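Local coordinates for protein 6-phosphogluconolactonase (Leishmania braziliensis, PDB 3CSS) that probably hydrolyses 6-phosphogluconolactone to 6-phosphogluconate, the second step of the oxidative pentose phosphate pathway, at residues A[223-235]-A[239-251]. Numbering follows the deposited sequence. Where two conformers were deposited one is given.
Sequences DKNWVVRGVLSES and PLPVSRFLRDCRG
R244 and R247, one turn apart on the 3-10 segment 242-247, bind with their guanidinium groups the carbonyl oxygens of the last turn of helix 225-232 and of the residues just after it. R244 reaches there on a chain extended from CG to NE. Its NH1 donates to S233 O at 2.7 Å, on a lone pair, and to G230 O at 2.9 Å. NH2 converges on the same S233 O and adds a weak bond to E234 O, all three oxygens lying near the guanidinium plane. R247 lays its CD over one face of the R244 guanidinium, and a bend at chi3 (68°) turns its own guanidinium so that NH1 reaches V231 O at 2.9 Å, nearly straight at 166°. S233 O sits over one face of the R247 guanidinium, while NH2 forms a salt bridge with E234 OE1 (3.1 Å), the carboxylate and guanidinium planes 77° apart. Water 2 links R247 NH2 to L232 O.

Further back along the helix, P241 packs against G230, its CD 3.6 Å from G230 CA, where the missing side chain permits close approach. V227 CG1 and V231 CG2 touch the P241 ring and S243 OG, which bonds to G167 O. P239 meets the W226 ring at CE3, and water 1 joins the backbone oxygens of both residues. Two cationic groups at the negative end of the helix dipole should be favourable, pinning the connection to strand 252-257 against the helix before it.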
loop_
_atom_site.group_PDB
_atom_site.type_symbol
_atom_site.label_atom_id
_atom_site.label_comp_id
_atom_site.label_asym_id
_atom_site.label_seq_id
_atom_site.Cartn_x
_atom_site.Cartn_y
_atom_site.Cartn_z
ATOM N N ASP A 223 1.181 -18.567 7.361
ATOM C CA ASP A 223 1.657 -18.617 5.989
ATOM C C ASP A 223 2.433 -17.382 5.560
ATOM O O ASP A 223 2.970 -17.358 4.462
ATOM C CB ASP A 223 0.539 -18.947 4.978
ATOM C CG ASP A 223 -0.552 -17.912 4.913
ATOM O OD1 ASP A 223 -0.516 -16.900 5.634
ATOM O OD2 ASP A 223 -1.498 -18.137 4.126
ATOM N N LYS A 224 2.488 -16.357 6.417
ATOM C CA LYS A 224 3.325 -15.187 6.167
ATOM C C LYS A 224 4.639 -15.187 6.918
ATOM O O LYS A 224 5.444 -14.243 6.743
ATOM C CB LYS A 224 2.649 -13.896 6.613
ATOM C CG LYS A 224 1.222 -13.818 6.429
ATOM C CD LYS A 224 0.867 -13.705 5.069
ATOM C CE LYS A 224 -0.443 -12.961 5.090
ATOM N NZ LYS A 224 -1.138 -13.009 3.863
ATOM N N ASN A 225 4.845 -16.173 7.798
ATOM C CA ASN A 225 6.014 -16.167 8.673
ATOM C C ASN A 225 7.315 -16.169 7.878
ATOM O O ASN A 225 8.233 -15.459 8.223
ATOM C CB ASN A 225 5.944 -17.338 9.654
ATOM C CG ASN A 225 7.098 -17.347 10.659
ATOM O OD1 ASN A 225 7.800 -18.343 10.779
ATOM N ND2 ASN A 225 7.280 -16.246 11.387
ATOM N N TRP A 226 7.389 -16.936 6.788
ATOM C CA TRP A 226 8.622 -16.976 6.010
ATOM C C TRP A 226 8.916 -15.628 5.378
ATOM O O TRP A 226 10.076 -15.258 5.158
ATOM C CB TRP A 226 8.547 -18.057 4.937
ATOM C CG TRP A 226 7.699 -17.770 3.715
ATOM C CD1 TRP A 226 6.374 -18.072 3.551
ATOM C CD2 TRP A 226 8.118 -17.145 2.496
ATOM N NE1 TRP A 226 5.952 -17.693 2.323
ATOM C CE2 TRP A 226 6.989 -17.112 1.642
ATOM C CE3 TRP A 226 9.317 -16.583 2.045
ATOM C CZ2 TRP A 226 7.032 -16.562 0.360
ATOM C CZ3 TRP A 226 9.357 -16.065 0.766
ATOM C CH2 TRP A 226 8.230 -16.052 -0.056
ATOM N N VAL A 227 7.846 -14.906 5.059
ATOM C CA VAL A 227 7.984 -13.564 4.487
ATOM C C VAL A 227 8.568 -12.617 5.525
ATOM O O VAL A 227 9.518 -11.867 5.270
ATOM C CB VAL A 227 6.616 -13.045 3.983
ATOM C CG1 VAL A 227 6.773 -11.627 3.419
ATOM C CG2 VAL A 227 5.998 -14.041 2.941
ATOM N N VAL A 228 7.968 -12.615 6.705
ATOM C CA VAL A 228 8.457 -11.768 7.782
ATOM C C VAL A 228 9.935 -12.072 8.091
ATOM O O VAL A 228 10.778 -11.163 8.156
ATOM C CB VAL A 228 7.580 -12.025 9.044
ATOM C CG1 VAL A 228 8.206 -11.372 10.269
ATOM C CG2 VAL A 228 6.151 -11.511 8.850
ATOM N N ARG A 229 10.272 -13.342 8.254
ATOM C CA ARG A 229 11.650 -13.683 8.594
ATOM C C ARG A 229 12.621 -13.355 7.450
ATOM O O ARG A 229 13.785 -12.981 7.708
ATOM C CB ARG A 229 11.746 -15.134 9.065
ATOM C CG ARG A 229 11.221 -15.299 10.481
ATOM C CD ARG A 229 11.268 -16.726 10.941
ATOM N NE ARG A 229 10.435 -17.567 10.091
ATOM C CZ ARG A 229 10.919 -18.394 9.175
ATOM N NH1 ARG A 229 12.229 -18.462 8.970
ATOM N NH2 ARG A 229 10.084 -19.137 8.453
ATOM N N GLY A 230 12.143 -13.449 6.205
ATOM C CA GLY A 230 12.954 -13.130 5.027
ATOM C C GLY A 230 13.185 -11.641 4.846
ATOM O O GLY A 230 14.191 -11.222 4.270
ATOM N N VAL A 231 12.238 -10.834 5.321
ATOM C CA VAL A 231 12.422 -9.375 5.327
ATOM C C VAL A 231 13.378 -8.934 6.443
ATOM O O VAL A 231 14.232 -8.051 6.255
ATOM C CB VAL A 231 11.043 -8.631 5.428
ATOM C CG1 VAL A 231 11.248 -7.117 5.743
ATOM C CG2 VAL A 231 10.189 -8.849 4.149
ATOM N N LEU A 232 13.245 -9.579 7.604
ATOM C CA LEU A 232 13.988 -9.166 8.794
ATOM C C LEU A 232 15.411 -9.668 8.912
ATOM O O LEU A 232 16.201 -9.068 9.656
ATOM C CB LEU A 232 13.217 -9.553 10.041
ATOM C CG LEU A 232 11.899 -8.835 10.253
ATOM C CD1 LEU A 232 11.217 -9.422 11.504
ATOM C CD2 LEU A 232 12.072 -7.278 10.367
ATOM N N SER A 233 15.760 -10.767 8.228
ATOM C CA SER A 233 17.102 -11.316 8.362
ATOM C C SER A 233 18.145 -10.306 7.917
ATOM O O SER A 233 18.027 -9.709 6.855
ATOM C CB SER A 233 17.246 -12.634 7.605
ATOM O OG SER A 233 17.106 -12.446 6.212
ATOM N N GLU A 234 19.170 -10.100 8.745
ATOM C CA GLU A 234 20.238 -9.142 8.435
ATOM C C GLU A 234 20.934 -9.510 7.129
ATOM O O GLU A 234 21.133 -8.672 6.270
ATOM C CB GLU A 234 21.256 -9.072 9.582
ATOM C CG GLU A 234 22.580 -8.390 9.235
ATOM C CD GLU A 234 22.426 -6.944 8.781
ATOM O OE1 GLU A 234 21.345 -6.350 9.011
ATOM O OE2 GLU A 234 23.404 -6.400 8.208
ATOM N N SER A 235 21.315 -10.773 6.999
ATOM C CA SER A 235 21.873 -11.287 5.754
ATOM C C SER A 235 20.729 -11.838 4.933
ATOM O O SER A 235 19.751 -12.354 5.498
ATOM C CB SER A 235 22.909 -12.378 6.003
ATOM O OG SER A 235 24.046 -11.823 6.607
ATOM N N PRO A 239 13.925 -19.036 1.794
ATOM C CA PRO A 239 13.274 -18.375 0.640
ATOM C C PRO A 239 13.178 -16.866 0.855
ATOM O O PRO A 239 12.833 -16.405 1.953
ATOM C CB PRO A 239 11.863 -18.992 0.592
ATOM C CG PRO A 239 11.683 -19.636 1.876
ATOM C CD PRO A 239 12.993 -19.900 2.541
ATOM N N LEU A 240 13.500 -16.115 -0.190
ATOM C CA LEU A 240 13.684 -14.658 -0.087
ATOM C C LEU A 240 12.482 -13.944 -0.717
ATOM O O LEU A 240 12.229 -14.081 -1.934
ATOM C CB LEU A 240 15.010 -14.254 -0.745
ATOM C CG LEU A 240 15.473 -12.797 -0.553
ATOM C CD1 LEU A 240 16.989 -12.690 -0.661
ATOM C CD2 LEU A 240 14.791 -11.855 -1.548
ATOM N N PRO A 241 11.712 -13.201 0.108
ATOM C CA PRO A 241 10.486 -12.566 -0.413
ATOM C C PRO A 241 10.785 -11.299 -1.188
ATOM O O PRO A 241 11.723 -10.579 -0.841
ATOM C CB PRO A 241 9.703 -12.219 0.868
ATOM C CG PRO A 241 10.756 -11.952 1.878
ATOM C CD PRO A 241 11.902 -12.930 1.552
ATOM N N VAL A 242 9.991 -11.013 -2.220
ATOM C CA VAL A 242 10.185 -9.808 -2.995
ATOM C C VAL A 242 10.081 -8.561 -2.074
ATOM O O VAL A 242 10.793 -7.556 -2.289
ATOM C CB VAL A 242 9.220 -9.751 -4.213
ATOM C CG1 VAL A 242 7.828 -9.481 -3.737
ATOM C CG2 VAL A 242 9.701 -8.728 -5.253
ATOM N N SER A 243 9.308 -8.685 -0.985
ATOM C CA SER A 243 9.139 -7.567 -0.049
ATOM C C SER A 243 10.378 -7.218 0.806
ATOM O O SER A 243 10.365 -6.223 1.541
ATOM C CB SER A 243 7.907 -7.803 0.828
ATOM O OG SER A 243 8.039 -9.023 1.520
ATOM N N ARG A 244 11.472 -7.982 0.667
ATOM C CA ARG A 244 12.749 -7.599 1.265
ATOM C C ARG A 244 13.222 -6.207 0.809
ATOM O O ARG A 244 14.048 -5.592 1.493
ATOM C CB ARG A 244 13.816 -8.661 1.015
ATOM C CG ARG A 244 15.086 -8.460 1.820
ATOM C CD ARG A 244 16.100 -9.589 1.654
ATOM N NE ARG A 244 17.375 -9.246 2.313
ATOM C CZ ARG A 244 17.649 -9.398 3.603
ATOM N NH1 ARG A 244 16.770 -9.900 4.445
ATOM N NH2 ARG A 244 18.844 -9.054 4.060
ATOM N N PHE A 245 12.692 -5.666 -0.303
ATOM C CA PHE A 245 13.040 -4.281 -0.678
ATOM C C PHE A 245 12.704 -3.260 0.421
ATOM O O PHE A 245 13.256 -2.143 0.445
ATOM C CB PHE A 245 12.406 -3.865 -2.019
ATOM C CG PHE A 245 10.944 -3.520 -1.941
ATOM C CD1 PHE A 245 10.530 -2.244 -1.558
ATOM C CD2 PHE A 245 9.964 -4.467 -2.279
ATOM C CE1 PHE A 245 9.170 -1.937 -1.475
ATOM C CE2 PHE A 245 8.607 -4.147 -2.230
ATOM C CZ PHE A 245 8.219 -2.887 -1.820
ATOM N N LEU A 246 11.787 -3.619 1.318
ATOM C CA LEU A 246 11.447 -2.737 2.458
ATOM C C LEU A 246 12.646 -2.381 3.357
ATOM O O LEU A 246 12.670 -1.332 4.005
ATOM C CB LEU A 246 10.330 -3.375 3.285
ATOM C CG LEU A 246 8.965 -3.440 2.621
ATOM C CD1 LEU A 246 7.996 -4.251 3.494
ATOM C CD2 LEU A 246 8.399 -2.022 2.288
ATOM N N ARG A 247 13.672 -3.225 3.349
ATOM C CA ARG A 247 14.889 -2.972 4.115
ATOM C C ARG A 247 15.574 -1.675 3.691
ATOM O O ARG A 247 16.354 -1.100 4.466
ATOM C CB ARG A 247 15.876 -4.130 3.962
ATOM C CG ARG A 247 15.436 -5.435 4.609
ATOM C CD ARG A 247 16.544 -6.480 4.627
ATOM N NE ARG A 247 17.621 -6.067 5.528
ATOM C CZ ARG A 247 17.602 -6.266 6.840
ATOM N NH1 ARG A 247 16.587 -6.884 7.432
ATOM N NH2 ARG A 247 18.612 -5.840 7.580
ATOM N N ASP A 248 15.318 -1.243 2.454
ATOM C CA ASP A 248 15.928 -0.047 1.877
ATOM C C ASP A 248 15.038 1.197 1.930
ATOM O O ASP A 248 15.340 2.212 1.287
ATOM C CB ASP A 248 16.359 -0.319 0.440
ATOM C CG ASP A 248 17.489 -1.311 0.345
ATOM O OD1 ASP A 248 18.384 -1.279 1.209
ATOM O OD2 ASP A 248 17.458 -2.130 -0.602
ATOM N N CYS A 249 13.961 1.121 2.711
ATOM C CA CYS A 249 13.117 2.274 2.962
ATOM C C CYS A 249 13.901 3.342 3.682
ATOM O O CYS A 249 14.659 3.078 4.604
ATOM C CB CYS A 249 11.912 1.921 3.808
ATOM S SG CYS A 249 10.630 0.992 2.895
ATOM N N ARG A 250 13.731 4.555 3.216
ATOM C CA ARG A 250 14.352 5.725 3.884
ATOM C C ARG A 250 13.530 6.215 5.068
ATOM O O ARG A 250 14.055 6.937 5.935
ATOM C CB ARG A 250 14.529 6.860 2.887
ATOM C CG ARG A 250 15.424 6.466 1.747
ATOM C CD ARG A 250 15.467 7.529 0.697
ATOM N NE ARG A 250 16.272 7.108 -0.443
ATOM C CZ ARG A 250 15.867 6.270 -1.397
ATOM N NH1 ARG A 250 14.657 5.731 -1.368
ATOM N NH2 ARG A 250 16.684 5.972 -2.403
ATOM N N GLY A 251 12.243 5.865 5.083
ATOM C CA GLY A 251 11.348 6.202 6.176
ATOM C C GLY A 251 11.365 5.162 7.269
ATOM O O GLY A 251 12.159 4.214 7.228
HETATM O O HOH W 1 12.254 -16.932 4.662
HETATM O O HOH W 2 18.341 -6.822 10.248
#